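Local coordinates for protein cyclopropane mycolic acid synthase 3 (Mycobacterium tuberculosis, PDB 1L1E) that probably converts a double bond of alpha mycolic acids into a cyclopropane ring, using a methylene group from S-adenosyl-L-methionine, at residues A[158-172]-A[273-287]. Sequence-based numbering, arbitrary orientation.
Sequences LPADGKMLLHTIVRP and FRQGYTDVDQFTLEK. With CO3 (carbonate ion), chain C.
Strands 163-170 and 279-286 pair antiparallel, with backbone bonds running both ways at Met164/Leu285, Leu166/Phe283, Thr168/Asp281 and Val170/Asp279. Lys287 N reaches Gly162 O (3.0 Å), while its side chain, extended with CG anti to the backbone N (chi1 178°), passes Pro159 O and sets NZ 2.6 Å from Leu158 O; NZ also bonds to His155 O.

The main polar side-chain contact is His167 with Gln282. Gln282 NE2 donates to His167 ND1 (3.2 Å), close to both the ring and amide planes, although these stand 62° apart. With ND1 accepting, His167 NE2 donates to O3 (2.8 Å) of a carbonate probably from the crystallisation liquor. Gln282, itself bonded through OE1 to Lys59, probably fixes the ring's rotation.

On the same face, Ile169 CG1 packs on Val280 CG2 (3.9 Å), and Ile169 CG2 meets the ring edge of Phe273 at CZ (4.1 Å), near Cys269, the probable active-site residue. On the other face, Val170 CG1 touches the Phe283 ring edge at CE1 (4.0 Å), and Met164 CE lies beside Leu285 CD1 (4.0 Å).

Helix 147-157 covers Met164, Leu166 and Leu285 through Phe151. Strand 132-136 runs parallel along the other edge of 163-170, and 279-286 is antiparallel also to the outermost strand 221-227, as in Rossmann-like methyltransferases.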
loop_
_atom_site.group_PDB
_atom_site.type_symbol
_atom_site.label_atom_id
_atom_site.label_comp_id
_atom_site.label_asym_id
_atom_site.label_seq_id
_atom_site.Cartn_x
_atom_site.Cartn_y
_atom_site.Cartn_z
ATOM N N LEU A 158 -15.640 4.269 11.828
ATOM C CA LEU A 158 -16.485 3.333 11.103
ATOM C C LEU A 158 -17.825 3.123 11.775
ATOM O O LEU A 158 -17.953 3.285 12.986
ATOM C CB LEU A 158 -15.786 1.978 10.976
ATOM C CG LEU A 158 -14.542 1.936 10.092
ATOM C CD1 LEU A 158 -13.854 0.574 10.216
ATOM C CD2 LEU A 158 -14.953 2.226 8.653
ATOM N N PRO A 159 -18.845 2.750 10.988
ATOM C CA PRO A 159 -20.193 2.504 11.500
ATOM C C PRO A 159 -20.323 1.071 12.012
ATOM O O PRO A 159 -19.393 0.269 11.876
ATOM C CB PRO A 159 -21.068 2.760 10.284
ATOM C CG PRO A 159 -20.229 2.217 9.173
ATOM C CD PRO A 159 -18.836 2.736 9.514
ATOM N N ALA A 160 -21.476 0.759 12.599
ATOM C CA ALA A 160 -21.742 -0.575 13.127
ATOM C C ALA A 160 -21.378 -1.673 12.131
ATOM O O ALA A 160 -20.755 -2.669 12.506
ATOM C CB ALA A 160 -23.204 -0.696 13.509
ATOM N N ASP A 161 -21.773 -1.499 10.872
ATOM C CA ASP A 161 -21.481 -2.495 9.837
ATOM C C ASP A 161 -20.283 -2.110 8.983
ATOM O O ASP A 161 -20.173 -2.516 7.826
ATOM C CB ASP A 161 -22.696 -2.704 8.927
ATOM C CG ASP A 161 -23.217 -1.408 8.333
ATOM O OD1 ASP A 161 -22.417 -0.629 7.773
ATOM O OD2 ASP A 161 -24.442 -1.171 8.415
ATOM N N GLY A 162 -19.380 -1.329 9.557
ATOM C CA GLY A 162 -18.210 -0.908 8.818
ATOM C C GLY A 162 -17.121 -1.962 8.734
ATOM O O GLY A 162 -17.065 -2.919 9.515
ATOM N N LYS A 163 -16.246 -1.780 7.758
ATOM C CA LYS A 163 -15.136 -2.683 7.560
ATOM C C LYS A 163 -14.009 -1.892 6.944
ATOM O O LYS A 163 -14.236 -0.880 6.281
ATOM C CB LYS A 163 -15.529 -3.852 6.646
ATOM C CG LYS A 163 -16.325 -3.459 5.410
ATOM C CD LYS A 163 -17.830 -3.624 5.635
ATOM C CE LYS A 163 -18.212 -5.094 5.807
ATOM N NZ LYS A 163 -19.673 -5.300 6.067
ATOM N N MET A 164 -12.789 -2.343 7.208
ATOM C CA MET A 164 -11.597 -1.711 6.676
ATOM C C MET A 164 -10.792 -2.804 5.991
ATOM O O MET A 164 -10.780 -3.959 6.449
ATOM C CB MET A 164 -10.772 -1.080 7.813
ATOM C CG MET A 164 -9.310 -0.732 7.458
ATOM S SD MET A 164 -8.514 0.465 8.610
ATOM C CE MET A 164 -8.341 -0.497 10.095
ATOM N N LEU A 165 -10.155 -2.457 4.880
ATOM C CA LEU A 165 -9.309 -3.404 4.176
ATOM C C LEU A 165 -7.920 -2.857 4.427
ATOM O O LEU A 165 -7.591 -1.768 3.968
ATOM C CB LEU A 165 -9.601 -3.419 2.671
ATOM C CG LEU A 165 -8.818 -4.429 1.806
ATOM C CD1 LEU A 165 -7.364 -4.017 1.687
ATOM C CD2 LEU A 165 -8.932 -5.836 2.412
ATOM N N LEU A 166 -7.117 -3.611 5.169
ATOM C CA LEU A 166 -5.762 -3.216 5.507
ATOM C C LEU A 166 -4.825 -4.111 4.698
ATOM O O LEU A 166 -4.798 -5.314 4.901
ATOM C CB LEU A 166 -5.520 -3.447 7.006
ATOM C CG LEU A 166 -4.562 -2.565 7.808
ATOM C CD1 LEU A 166 -3.951 -3.398 8.943
ATOM C CD2 LEU A 166 -3.480 -2.001 6.933
ATOM N N HIS A 167 -4.063 -3.506 3.795
ATOM C CA HIS A 167 -3.128 -4.214 2.935
ATOM C C HIS A 167 -1.731 -3.754 3.342
ATOM O O HIS A 167 -1.421 -2.565 3.290
ATOM C CB HIS A 167 -3.466 -3.868 1.473
ATOM C CG HIS A 167 -2.388 -4.188 0.488
ATOM N ND1 HIS A 167 -2.666 -4.692 -0.765
ATOM C CD2 HIS A 167 -1.048 -4.002 0.528
ATOM C CE1 HIS A 167 -1.544 -4.798 -1.452
ATOM N NE2 HIS A 167 -0.547 -4.385 -0.691
ATOM N N THR A 168 -0.893 -4.698 3.759
ATOM C CA THR A 168 0.446 -4.356 4.219
ATOM C C THR A 168 1.425 -5.517 4.152
ATOM O O THR A 168 1.027 -6.680 4.170
ATOM C CB THR A 168 0.396 -3.893 5.699
ATOM O OG1 THR A 168 -0.427 -2.725 5.800
ATOM C CG2 THR A 168 1.782 -3.578 6.219
ATOM N N ILE A 169 2.703 -5.167 4.066
ATOM C CA ILE A 169 3.791 -6.122 4.052
ATOM C C ILE A 169 3.811 -6.696 5.467
ATOM O O ILE A 169 3.575 -5.974 6.436
ATOM C CB ILE A 169 5.155 -5.407 3.770
ATOM C CG1 ILE A 169 5.253 -5.049 2.284
ATOM C CG2 ILE A 169 6.338 -6.283 4.204
ATOM C CD1 ILE A 169 6.393 -4.093 1.963
ATOM N N VAL A 170 4.065 -7.992 5.583
ATOM C CA VAL A 170 4.144 -8.642 6.908
ATOM C C VAL A 170 5.294 -9.640 6.925
ATOM O O VAL A 170 5.766 -10.086 5.874
ATOM C CB VAL A 170 2.851 -9.396 7.232
ATOM C CG1 VAL A 170 1.626 -8.483 7.300
ATOM C CG2 VAL A 170 2.523 -10.478 6.204
ATOM N N ARG A 171 5.725 -9.968 8.124
ATOM C CA ARG A 171 6.812 -10.935 8.319
ATOM C C ARG A 171 6.206 -12.328 8.473
ATOM O O ARG A 171 5.269 -12.532 9.259
ATOM C CB ARG A 171 7.625 -10.562 9.553
ATOM C CG ARG A 171 8.402 -9.258 9.370
ATOM C CD ARG A 171 8.505 -8.442 10.655
ATOM N NE ARG A 171 9.659 -8.824 11.478
ATOM C CZ ARG A 171 10.319 -7.978 12.276
ATOM N NH1 ARG A 171 9.953 -6.693 12.374
ATOM N NH2 ARG A 171 11.373 -8.327 13.026
ATOM N N PRO A 172 6.700 -13.342 7.750
ATOM C CA PRO A 172 6.128 -14.673 7.829
ATOM C C PRO A 172 6.141 -15.179 9.249
ATOM O O PRO A 172 7.063 -14.790 10.034
ATOM C CB PRO A 172 6.987 -15.494 6.900
ATOM C CG PRO A 172 8.031 -14.571 6.292
ATOM C CD PRO A 172 7.835 -13.192 6.840
ATOM N N PHE A 273 10.691 -11.866 -1.136
ATOM C CA PHE A 273 9.317 -12.348 -1.139
ATOM C C PHE A 273 9.217 -13.658 -1.906
ATOM O O PHE A 273 8.398 -14.512 -1.589
ATOM C CB PHE A 273 8.380 -11.301 -1.752
ATOM C CG PHE A 273 8.191 -10.075 -0.889
ATOM C CD1 PHE A 273 9.146 -9.062 -0.871
ATOM C CD2 PHE A 273 7.066 -9.945 -0.086
ATOM C CE1 PHE A 273 8.982 -7.939 -0.067
ATOM C CE2 PHE A 273 6.892 -8.830 0.721
ATOM C CZ PHE A 273 7.853 -7.822 0.732
ATOM N N ARG A 274 10.066 -13.814 -2.913
ATOM C CA ARG A 274 10.077 -15.022 -3.728
ATOM C C ARG A 274 10.602 -16.206 -2.907
ATOM O O ARG A 274 10.125 -17.333 -3.050
ATOM C CB ARG A 274 10.940 -14.782 -4.973
ATOM C CG ARG A 274 10.990 -15.927 -5.969
ATOM C CD ARG A 274 11.418 -15.406 -7.339
ATOM N NE ARG A 274 10.284 -14.849 -8.074
ATOM C CZ ARG A 274 10.322 -13.730 -8.793
ATOM N NH1 ARG A 274 11.445 -13.026 -8.884
ATOM N NH2 ARG A 274 9.225 -13.313 -9.416
ATOM N N GLN A 275 11.569 -15.940 -2.034
ATOM C CA GLN A 275 12.139 -16.983 -1.191
ATOM C C GLN A 275 11.374 -17.133 0.120
ATOM O O GLN A 275 11.742 -17.945 0.964
ATOM C CB GLN A 275 13.608 -16.684 -0.891
ATOM C CG GLN A 275 14.488 -16.658 -2.126
ATOM C CD GLN A 275 15.867 -16.113 -1.841
ATOM O OE1 GLN A 275 16.660 -16.730 -1.132
ATOM N NE2 GLN A 275 16.160 -14.946 -2.389
ATOM N N GLY A 276 10.327 -16.330 0.293
ATOM C CA GLY A 276 9.503 -16.415 1.488
ATOM C C GLY A 276 9.962 -15.716 2.754
ATOM O O GLY A 276 9.432 -16.002 3.825
ATOM N N TYR A 277 10.932 -14.811 2.649
ATOM C CA TYR A 277 11.428 -14.080 3.820
ATOM C C TYR A 277 10.446 -13.019 4.302
ATOM O O TYR A 277 10.488 -12.594 5.464
ATOM C CB TYR A 277 12.767 -13.412 3.508
ATOM C CG TYR A 277 13.905 -14.392 3.407
ATOM C CD1 TYR A 277 14.157 -15.083 2.227
ATOM C CD2 TYR A 277 14.704 -14.664 4.513
ATOM C CE1 TYR A 277 15.184 -16.025 2.148
ATOM C CE2 TYR A 277 15.722 -15.602 4.447
ATOM C CZ TYR A 277 15.961 -16.277 3.268
ATOM O OH TYR A 277 16.987 -17.194 3.217
ATOM N N THR A 278 9.574 -12.583 3.401
ATOM C CA THR A 278 8.571 -11.581 3.728
ATOM C C THR A 278 7.288 -11.907 2.964
ATOM O O THR A 278 7.310 -12.694 2.023
ATOM C CB THR A 278 9.072 -10.158 3.372
ATOM O OG1 THR A 278 9.353 -10.075 1.971
ATOM C CG2 THR A 278 10.343 -9.847 4.139
ATOM N N ASP A 279 6.172 -11.314 3.372
ATOM C CA ASP A 279 4.890 -11.573 2.719
ATOM C C ASP A 279 4.079 -10.274 2.647
ATOM O O ASP A 279 4.479 -9.245 3.202
ATOM C CB ASP A 279 4.106 -12.622 3.526
ATOM C CG ASP A 279 3.139 -13.444 2.671
ATOM O OD1 ASP A 279 2.432 -12.877 1.817
ATOM O OD2 ASP A 279 3.072 -14.674 2.873
ATOM N N VAL A 280 2.953 -10.327 1.941
ATOM C CA VAL A 280 2.051 -9.178 1.824
ATOM C C VAL A 280 0.651 -9.743 2.031
ATOM O O VAL A 280 0.217 -10.634 1.297
ATOM C CB VAL A 280 2.129 -8.507 0.442
ATOM C CG1 VAL A 280 1.004 -7.481 0.297
ATOM C CG2 VAL A 280 3.467 -7.813 0.277
ATOM N N ASP A 281 -0.047 -9.219 3.034
ATOM C CA ASP A 281 -1.379 -9.688 3.375
ATOM C C ASP A 281 -2.443 -8.596 3.302
ATOM O O ASP A 281 -2.161 -7.412 3.511
ATOM C CB ASP A 281 -1.386 -10.250 4.799
ATOM C CG ASP A 281 -0.913 -11.706 4.882
ATOM O OD1 ASP A 281 -0.427 -12.258 3.877
ATOM O OD2 ASP A 281 -1.023 -12.294 5.979
ATOM N N GLN A 282 -3.667 -9.011 3.007
ATOM C CA GLN A 282 -4.793 -8.101 2.970
ATOM C C GLN A 282 -5.686 -8.600 4.096
ATOM O O GLN A 282 -6.166 -9.739 4.063
ATOM C CB GLN A 282 -5.550 -8.181 1.634
ATOM C CG GLN A 282 -4.818 -7.613 0.404
ATOM C CD GLN A 282 -5.792 -7.180 -0.703
ATOM O OE1 GLN A 282 -6.898 -7.712 -0.812
ATOM N NE2 GLN A 282 -5.378 -6.214 -1.523
ATOM N N PHE A 283 -5.885 -7.755 5.106
ATOM C CA PHE A 283 -6.720 -8.110 6.244
ATOM C C PHE A 283 -8.063 -7.424 6.139
ATOM O O PHE A 283 -8.137 -6.206 5.974
ATOM C CB PHE A 283 -6.085 -7.664 7.567
ATOM C CG PHE A 283 -4.727 -8.252 7.835
ATOM C CD1 PHE A 283 -3.586 -7.651 7.330
ATOM C CD2 PHE A 283 -4.592 -9.389 8.632
ATOM C CE1 PHE A 283 -2.318 -8.165 7.616
ATOM C CE2 PHE A 283 -3.333 -9.910 8.924
ATOM C CZ PHE A 283 -2.193 -9.297 8.418
ATOM N N THR A 284 -9.130 -8.203 6.225
ATOM C CA THR A 284 -10.447 -7.623 6.196
ATOM C C THR A 284 -10.858 -7.568 7.659
ATOM O O THR A 284 -10.904 -8.594 8.342
ATOM C CB THR A 284 -11.439 -8.481 5.397
ATOM O OG1 THR A 284 -10.970 -8.628 4.047
ATOM C CG2 THR A 284 -12.808 -7.803 5.378
ATOM N N LEU A 285 -11.128 -6.365 8.142
ATOM C CA LEU A 285 -11.517 -6.178 9.533
ATOM C C LEU A 285 -12.913 -5.570 9.647
ATOM O O LEU A 285 -13.209 -4.547 9.027
ATOM C CB LEU A 285 -10.503 -5.268 10.224
ATOM C CG LEU A 285 -9.035 -5.554 9.908
ATOM C CD1 LEU A 285 -8.182 -4.487 10.547
ATOM C CD2 LEU A 285 -8.644 -6.930 10.397
ATOM N N GLU A 286 -13.768 -6.204 10.439
ATOM C CA GLU A 286 -15.129 -5.714 10.633
ATOM C C GLU A 286 -15.299 -5.108 12.024
ATOM O O GLU A 286 -14.851 -5.682 13.016
ATOM C CB GLU A 286 -16.134 -6.847 10.445
ATOM C CG GLU A 286 -16.290 -7.294 9.000
ATOM C CD GLU A 286 -17.419 -8.285 8.829
ATOM O OE1 GLU A 286 -18.508 -8.025 9.372
ATOM O OE2 GLU A 286 -17.223 -9.315 8.152
ATOM N N LYS A 287 -15.943 -3.947 12.091
ATOM C CA LYS A 287 -16.163 -3.275 13.369
ATOM C C LYS A 287 -17.109 -4.104 14.226
ATOM O O LYS A 287 -17.853 -4.937 13.707
ATOM C CB LYS A 287 -16.750 -1.879 13.141
ATOM C CG LYS A 287 -17.069 -1.120 14.425
ATOM C CD LYS A 287 -17.241 0.374 14.178
ATOM C CE LYS A 287 -17.464 1.114 15.492
ATOM N NZ LYS A 287 -17.324 2.594 15.377
HETATM C C CO3 C . 2.664 -3.048 -0.277
HETATM O O1 CO3 C . 2.046 -3.225 1.074
HETATM O O2 CO3 C . 3.882 -2.448 -0.401
HETATM O O3 CO3 C . 2.010 -3.498 -1.371
#